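Local coordinates for dihydrofolate reductase (Schistosoma mansoni, PDB 3VCO), which catalyses the NADPH-dependent reduction of 7,8-dihydrofolate to 5,6,7,8-tetrahydrofolate, a key step of folate metabolism and of DNA precursor synthesis, at residues M21-I35 / E127-A140. Sequence-based numbering, arbitrary orientation. Where two conformers were deposited one is given.
Sequences MRLNVVVAVSENWGI and EVFIIGGYRLYKEA
N24 and V25 pair with F129 and I130 where strands 23-29 and 127-130 run side by side in parallel, a worked example of how one buried strand pair can carry a loop that probably binds the cofactor. The backbone ladder runs from N24 N to V128 O, from I130 N to N24 O (2.7 Å) and from V26 N to I130 O. The N24 amide reinforces it: ND2 gives one N-H to E127 OE1 at 2.8 Å and the other to V128 O at 3.0 Å, the latter from above the carbonyl plane, and V128 O thus takes two bonds from one residue. With CG beside the backbone N (chi1 -62°), the same amide lies over a face of the F129 ring, whose edge meets V26 CG2. On the other face of the sheet, helix 134-140 packs tightly: V25 CG1 reaches Y137 CD1 at 3.6 Å, I35 CD1 meets the Y137 ring at its edge, 4.0 Å from CD2, and Y137 OH donates to V26 O at 2.7 Å, pinning the helix to the strand just where the strands part and a water bridges V26 O to I131 O. The margins are looser. R22 NH2 faces E127 OE1 at 3.5 Å from well outside the guanidinium plane, a purely electrostatic pairing at the partly exposed end, and exposed Y134 only brushes I35. Strand, glycine-rich turn G132-G133 and helix belong to the dihydrofolate reductase fold, where this turn and helix, with A28 and I35, probably bind NADP(+).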
loop_
_atom_site.group_PDB
_atom_site.type_symbol
_atom_site.label_atom_id
_atom_site.label_comp_id
_atom_site.label_asym_id
_atom_site.label_seq_id
_atom_site.Cartn_x
_atom_site.Cartn_y
_atom_site.Cartn_z
ATOM N N MET A 21 -14.711 2.415 -7.469
ATOM C CA MET A 21 -13.373 2.172 -6.978
ATOM C C MET A 21 -13.220 2.409 -5.465
ATOM O O MET A 21 -13.515 3.471 -4.954
ATOM C CB MET A 21 -12.362 3.045 -7.741
ATOM C CG MET A 21 -10.936 2.629 -7.551
ATOM S SD MET A 21 -9.695 3.726 -8.280
ATOM C CE MET A 21 -10.224 5.328 -7.657
ATOM N N ARG A 22 -12.746 1.392 -4.766
ATOM C CA ARG A 22 -12.345 1.514 -3.384
ATOM C C ARG A 22 -10.852 1.841 -3.459
ATOM O O ARG A 22 -10.128 1.283 -4.277
ATOM C CB ARG A 22 -12.521 0.155 -2.699
ATOM C CG ARG A 22 -12.382 0.202 -1.190
ATOM C CD ARG A 22 -12.883 -1.056 -0.628
ATOM N NE ARG A 22 -11.963 -2.143 -0.875
ATOM C CZ ARG A 22 -12.290 -3.433 -0.796
ATOM N NH1 ARG A 22 -13.540 -3.804 -0.477
ATOM N NH2 ARG A 22 -11.355 -4.351 -1.026
ATOM N N LEU A 23 -10.371 2.744 -2.631
ATOM C CA LEU A 23 -8.932 2.954 -2.634
ATOM C C LEU A 23 -8.429 2.128 -1.505
ATOM O O LEU A 23 -8.902 2.271 -0.381
ATOM C CB LEU A 23 -8.578 4.416 -2.416
ATOM C CG LEU A 23 -8.854 5.428 -3.483
ATOM C CD1 LEU A 23 -8.348 6.775 -2.987
ATOM C CD2 LEU A 23 -8.148 4.997 -4.786
ATOM N N ASN A 24 -7.480 1.250 -1.785
ATOM C CA ASN A 24 -6.935 0.392 -0.755
ATOM C C ASN A 24 -5.603 0.997 -0.343
ATOM O O ASN A 24 -4.836 1.401 -1.182
ATOM C CB ASN A 24 -6.763 -1.028 -1.261
ATOM C CG ASN A 24 -8.109 -1.668 -1.654
ATOM O OD1 ASN A 24 -8.889 -2.049 -0.804
ATOM N ND2 ASN A 24 -8.359 -1.767 -2.938
ATOM N N VAL A 25 -5.431 1.190 0.953
ATOM C CA VAL A 25 -4.217 1.733 1.480
ATOM C C VAL A 25 -3.504 0.581 2.175
ATOM O O VAL A 25 -4.113 -0.129 2.977
ATOM C CB VAL A 25 -4.554 2.824 2.477
ATOM C CG1 VAL A 25 -3.333 3.202 3.242
ATOM C CG2 VAL A 25 -5.112 4.020 1.723
ATOM N N VAL A 26 -2.220 0.394 1.870
ATOM C CA VAL A 26 -1.443 -0.638 2.577
ATOM C C VAL A 26 -0.299 0.072 3.327
ATOM O O VAL A 26 0.463 0.805 2.719
ATOM C CB VAL A 26 -0.828 -1.653 1.587
ATOM C CG1 VAL A 26 -0.098 -2.813 2.345
ATOM C CG2 VAL A 26 -1.931 -2.205 0.696
ATOM N N VAL A 27 -0.190 -0.179 4.622
ATOM C CA VAL A 27 0.775 0.541 5.440
ATOM C C VAL A 27 1.128 -0.291 6.677
ATOM O O VAL A 27 0.299 -1.103 7.155
ATOM C CB VAL A 27 0.135 1.884 5.878
ATOM C CG1 VAL A 27 -1.124 1.621 6.709
ATOM C CG2 VAL A 27 1.128 2.789 6.615
ATOM N N ALA A 28 2.348 -0.092 7.191
ATOM C CA ALA A 28 2.785 -0.666 8.460
ATOM C C ALA A 28 2.886 0.485 9.435
ATOM O O ALA A 28 3.446 1.533 9.110
ATOM C CB ALA A 28 4.160 -1.374 8.325
ATOM N N VAL A 29 2.324 0.331 10.631
ATOM C CA VAL A 29 2.352 1.431 11.592
ATOM C C VAL A 29 2.796 0.971 12.987
ATOM O O VAL A 29 2.507 -0.152 13.390
ATOM C CB VAL A 29 1.003 2.172 11.685
ATOM C CG1 VAL A 29 0.612 2.707 10.327
ATOM C CG2 VAL A 29 -0.124 1.262 12.282
ATOM N N SER A 30 3.546 1.814 13.680
ATOM C CA SER A 30 3.876 1.569 15.075
ATOM C C SER A 30 2.709 1.919 16.035
ATOM O O SER A 30 1.627 2.355 15.618
ATOM C CB SER A 30 5.102 2.411 15.459
ATOM O OG SER A 30 4.812 3.787 15.304
ATOM N N GLU A 31 2.961 1.744 17.328
ATOM C CA GLU A 31 1.989 2.025 18.384
ATOM C C GLU A 31 1.235 3.347 18.293
ATOM O O GLU A 31 0.060 3.416 18.649
ATOM C CB GLU A 31 2.646 1.901 19.750
ATOM C CG GLU A 31 3.860 2.798 20.004
ATOM C CD GLU A 31 5.182 2.211 19.525
ATOM O OE1 GLU A 31 5.189 1.214 18.727
ATOM O OE2 GLU A 31 6.214 2.788 19.921
ATOM N N ASN A 32 1.903 4.388 17.813
ATOM C CA ASN A 32 1.239 5.674 17.607
ATOM C C ASN A 32 0.944 6.048 16.172
ATOM O O ASN A 32 0.982 7.220 15.815
ATOM C CB ASN A 32 2.084 6.760 18.210
ATOM C CG ASN A 32 2.155 6.627 19.672
ATOM O OD1 ASN A 32 1.297 5.972 20.273
ATOM N ND2 ASN A 32 3.165 7.218 20.271
ATOM N N TRP A 33 0.605 5.048 15.377
ATOM C CA TRP A 33 0.584 5.151 13.921
ATOM C C TRP A 33 1.732 6.014 13.333
ATOM O O TRP A 33 1.509 6.819 12.428
ATOM C CB TRP A 33 -0.814 5.552 13.386
ATOM C CG TRP A 33 -1.928 4.497 13.595
ATOM C CD1 TRP A 33 -2.364 3.966 14.802
ATOM C CD2 TRP A 33 -2.759 3.898 12.584
ATOM N NE1 TRP A 33 -3.390 3.074 14.583
ATOM C CE2 TRP A 33 -3.648 3.013 13.228
ATOM C CE3 TRP A 33 -2.833 4.017 11.191
ATOM C CZ2 TRP A 33 -4.603 2.258 12.521
ATOM C CZ3 TRP A 33 -3.782 3.247 10.495
ATOM C CH2 TRP A 33 -4.639 2.386 11.167
ATOM N N GLY A 34 2.950 5.842 13.862
ATOM C CA GLY A 34 4.158 6.180 13.118
ATOM C C GLY A 34 4.296 5.233 11.904
ATOM O O GLY A 34 4.008 4.035 11.996
ATOM N N ILE A 35 4.712 5.756 10.760
ATOM C CA ILE A 35 4.791 4.921 9.540
ATOM C C ILE A 35 6.028 3.985 9.531
ATOM O O ILE A 35 7.160 4.449 9.705
ATOM C CB ILE A 35 4.773 5.774 8.236
ATOM C CG1 ILE A 35 3.485 6.580 8.131
ATOM C CG2 ILE A 35 4.938 4.886 7.002
ATOM C CD1 ILE A 35 3.425 7.465 6.918
ATOM N N GLU A 127 -8.150 -4.185 -8.513
ATOM C CA GLU A 127 -8.169 -3.236 -7.396
ATOM C C GLU A 127 -6.924 -2.318 -7.417
ATOM O O GLU A 127 -5.911 -2.620 -8.080
ATOM C CB GLU A 127 -8.310 -3.961 -6.034
ATOM C CG GLU A 127 -9.615 -4.865 -5.874
ATOM C CD GLU A 127 -10.692 -4.249 -4.975
ATOM O OE1 GLU A 127 -10.365 -3.297 -4.253
ATOM O OE2 GLU A 127 -11.877 -4.707 -4.990
ATOM N N VAL A 128 -7.017 -1.209 -6.705
ATOM C CA VAL A 128 -5.962 -0.216 -6.643
ATOM C C VAL A 128 -5.466 -0.155 -5.199
ATOM O O VAL A 128 -6.272 0.005 -4.272
ATOM C CB VAL A 128 -6.501 1.163 -7.074
ATOM C CG1 VAL A 128 -5.440 2.237 -6.928
ATOM C CG2 VAL A 128 -6.983 1.083 -8.532
ATOM N N PHE A 129 -4.154 -0.335 -5.017
ATOM C CA PHE A 129 -3.544 -0.222 -3.682
ATOM C C PHE A 129 -2.585 0.965 -3.701
ATOM O O PHE A 129 -1.784 1.074 -4.624
ATOM C CB PHE A 129 -2.816 -1.524 -3.313
ATOM C CG PHE A 129 -3.758 -2.727 -3.229
ATOM C CD1 PHE A 129 -4.267 -3.142 -2.013
ATOM C CD2 PHE A 129 -4.211 -3.357 -4.391
ATOM C CE1 PHE A 129 -5.163 -4.177 -1.938
ATOM C CE2 PHE A 129 -5.116 -4.408 -4.337
ATOM C CZ PHE A 129 -5.623 -4.819 -3.114
ATOM N N ILE A 130 -2.673 1.825 -2.683
ATOM C CA ILE A 130 -1.710 2.877 -2.449
ATOM C C ILE A 130 -0.746 2.371 -1.359
ATOM O O ILE A 130 -1.162 2.127 -0.218
ATOM C CB ILE A 130 -2.415 4.133 -1.915
ATOM C CG1 ILE A 130 -3.502 4.609 -2.887
ATOM C CG2 ILE A 130 -1.404 5.251 -1.598
ATOM C CD1 ILE A 130 -2.983 5.007 -4.225
ATOM N N ILE A 131 0.534 2.222 -1.702
ATOM C CA ILE A 131 1.452 1.526 -0.809
ATOM C C ILE A 131 2.419 2.470 -0.142
ATOM O O ILE A 131 3.380 2.073 0.513
ATOM C CB ILE A 131 2.164 0.371 -1.505
ATOM C CG1 ILE A 131 3.114 0.889 -2.573
ATOM C CG2 ILE A 131 1.077 -0.605 -2.107
ATOM C CD1 ILE A 131 4.035 -0.158 -3.082
ATOM N N GLY A 132 2.168 3.740 -0.324
ATOM C CA GLY A 132 2.968 4.651 0.428
ATOM C C GLY A 132 3.538 5.746 -0.358
ATOM O O GLY A 132 3.439 5.788 -1.592
ATOM N N GLY A 133 4.271 6.530 0.423
ATOM C CA GLY A 133 4.212 7.949 0.384
ATOM C C GLY A 133 3.276 8.393 1.489
ATOM O O GLY A 133 2.085 8.134 1.447
ATOM N N TYR A 134 3.810 9.066 2.494
ATOM C CA TYR A 134 2.957 9.879 3.352
ATOM C C TYR A 134 2.029 10.780 2.510
ATOM O O TYR A 134 0.858 10.834 2.767
ATOM C CB TYR A 134 3.785 10.771 4.315
ATOM C CG TYR A 134 2.889 11.785 5.005
ATOM C CD1 TYR A 134 2.759 13.090 4.511
ATOM C CD2 TYR A 134 2.132 11.426 6.121
ATOM C CE1 TYR A 134 1.926 14.023 5.128
ATOM C CE2 TYR A 134 1.290 12.349 6.742
ATOM C CZ TYR A 134 1.193 13.653 6.240
ATOM O OH TYR A 134 0.359 14.584 6.837
ATOM N N ARG A 135 2.564 11.506 1.532
ATOM C CA ARG A 135 1.713 12.362 0.691
ATOM C C ARG A 135 0.574 11.646 -0.044
ATOM O O ARG A 135 -0.518 12.203 -0.201
ATOM C CB ARG A 135 2.539 13.149 -0.306
ATOM C CG ARG A 135 2.928 14.529 0.237
ATOM C CD ARG A 135 4.044 15.155 -0.593
ATOM N NE ARG A 135 5.169 14.237 -0.714
ATOM C CZ ARG A 135 5.973 14.173 -1.768
ATOM N NH1 ARG A 135 5.786 14.990 -2.801
ATOM N NH2 ARG A 135 6.969 13.299 -1.782
ATOM N N LEU A 136 0.826 10.421 -0.487
ATOM C CA LEU A 136 -0.219 9.632 -1.166
ATOM C C LEU A 136 -1.242 9.107 -0.190
ATOM O O LEU A 136 -2.444 9.096 -0.469
ATOM C CB LEU A 136 0.399 8.468 -1.931
ATOM C CG LEU A 136 1.197 8.787 -3.208
ATOM C CD1 LEU A 136 1.422 7.545 -4.017
ATOM C CD2 LEU A 136 0.507 9.841 -4.073
ATOM N N TYR A 137 -0.765 8.617 0.957
ATOM C CA TYR A 137 -1.688 8.199 2.001
ATOM C C TYR A 137 -2.544 9.387 2.343
ATOM O O TYR A 137 -3.727 9.264 2.569
ATOM C CB TYR A 137 -0.930 7.832 3.267
ATOM C CG TYR A 137 -0.139 6.547 3.195
ATOM C CD1 TYR A 137 -0.627 5.448 2.516
ATOM C CD2 TYR A 137 1.092 6.422 3.876
ATOM C CE1 TYR A 137 0.088 4.253 2.496
ATOM C CE2 TYR A 137 1.822 5.228 3.842
ATOM C CZ TYR A 137 1.310 4.158 3.135
ATOM O OH TYR A 137 2.012 2.963 3.110
ATOM N N LYS A 138 -1.924 10.548 2.459
ATOM C CA LYS A 138 -2.695 11.695 2.933
ATOM C C LYS A 138 -3.791 12.026 1.912
ATOM O O LYS A 138 -4.958 12.165 2.261
ATOM C CB LYS A 138 -1.806 12.899 3.171
ATOM C CG LYS A 138 -2.575 14.114 3.706
ATOM C CD LYS A 138 -1.642 15.280 4.085
ATOM C CE LYS A 138 -2.400 16.448 4.743
ATOM N NZ LYS A 138 -3.216 17.223 3.753
ATOM N N GLU A 139 -3.410 12.118 0.643
ATOM C CA GLU A 139 -4.410 12.401 -0.398
ATOM C C GLU A 139 -5.495 11.366 -0.465
ATOM O O GLU A 139 -6.674 11.705 -0.606
ATOM C CB GLU A 139 -3.758 12.561 -1.766
ATOM C CG GLU A 139 -3.131 13.951 -1.902
ATOM C CD GLU A 139 -2.184 14.028 -3.056
ATOM O OE1 GLU A 139 -2.261 13.135 -3.929
ATOM O OE2 GLU A 139 -1.363 14.977 -3.085
ATOM N N ALA A 140 -5.106 10.097 -0.360
ATOM C CA ALA A 140 -6.082 9.013 -0.337
ATOM C C ALA A 140 -7.062 9.096 0.812
ATOM O O ALA A 140 -8.244 8.784 0.658
ATOM C CB ALA A 140 -5.347 7.638 -0.317
HETATM O O HOH W 1 -9.804 -0.784 -5.843
HETATM O O HOH W 2 3.069 -0.316 1.847
#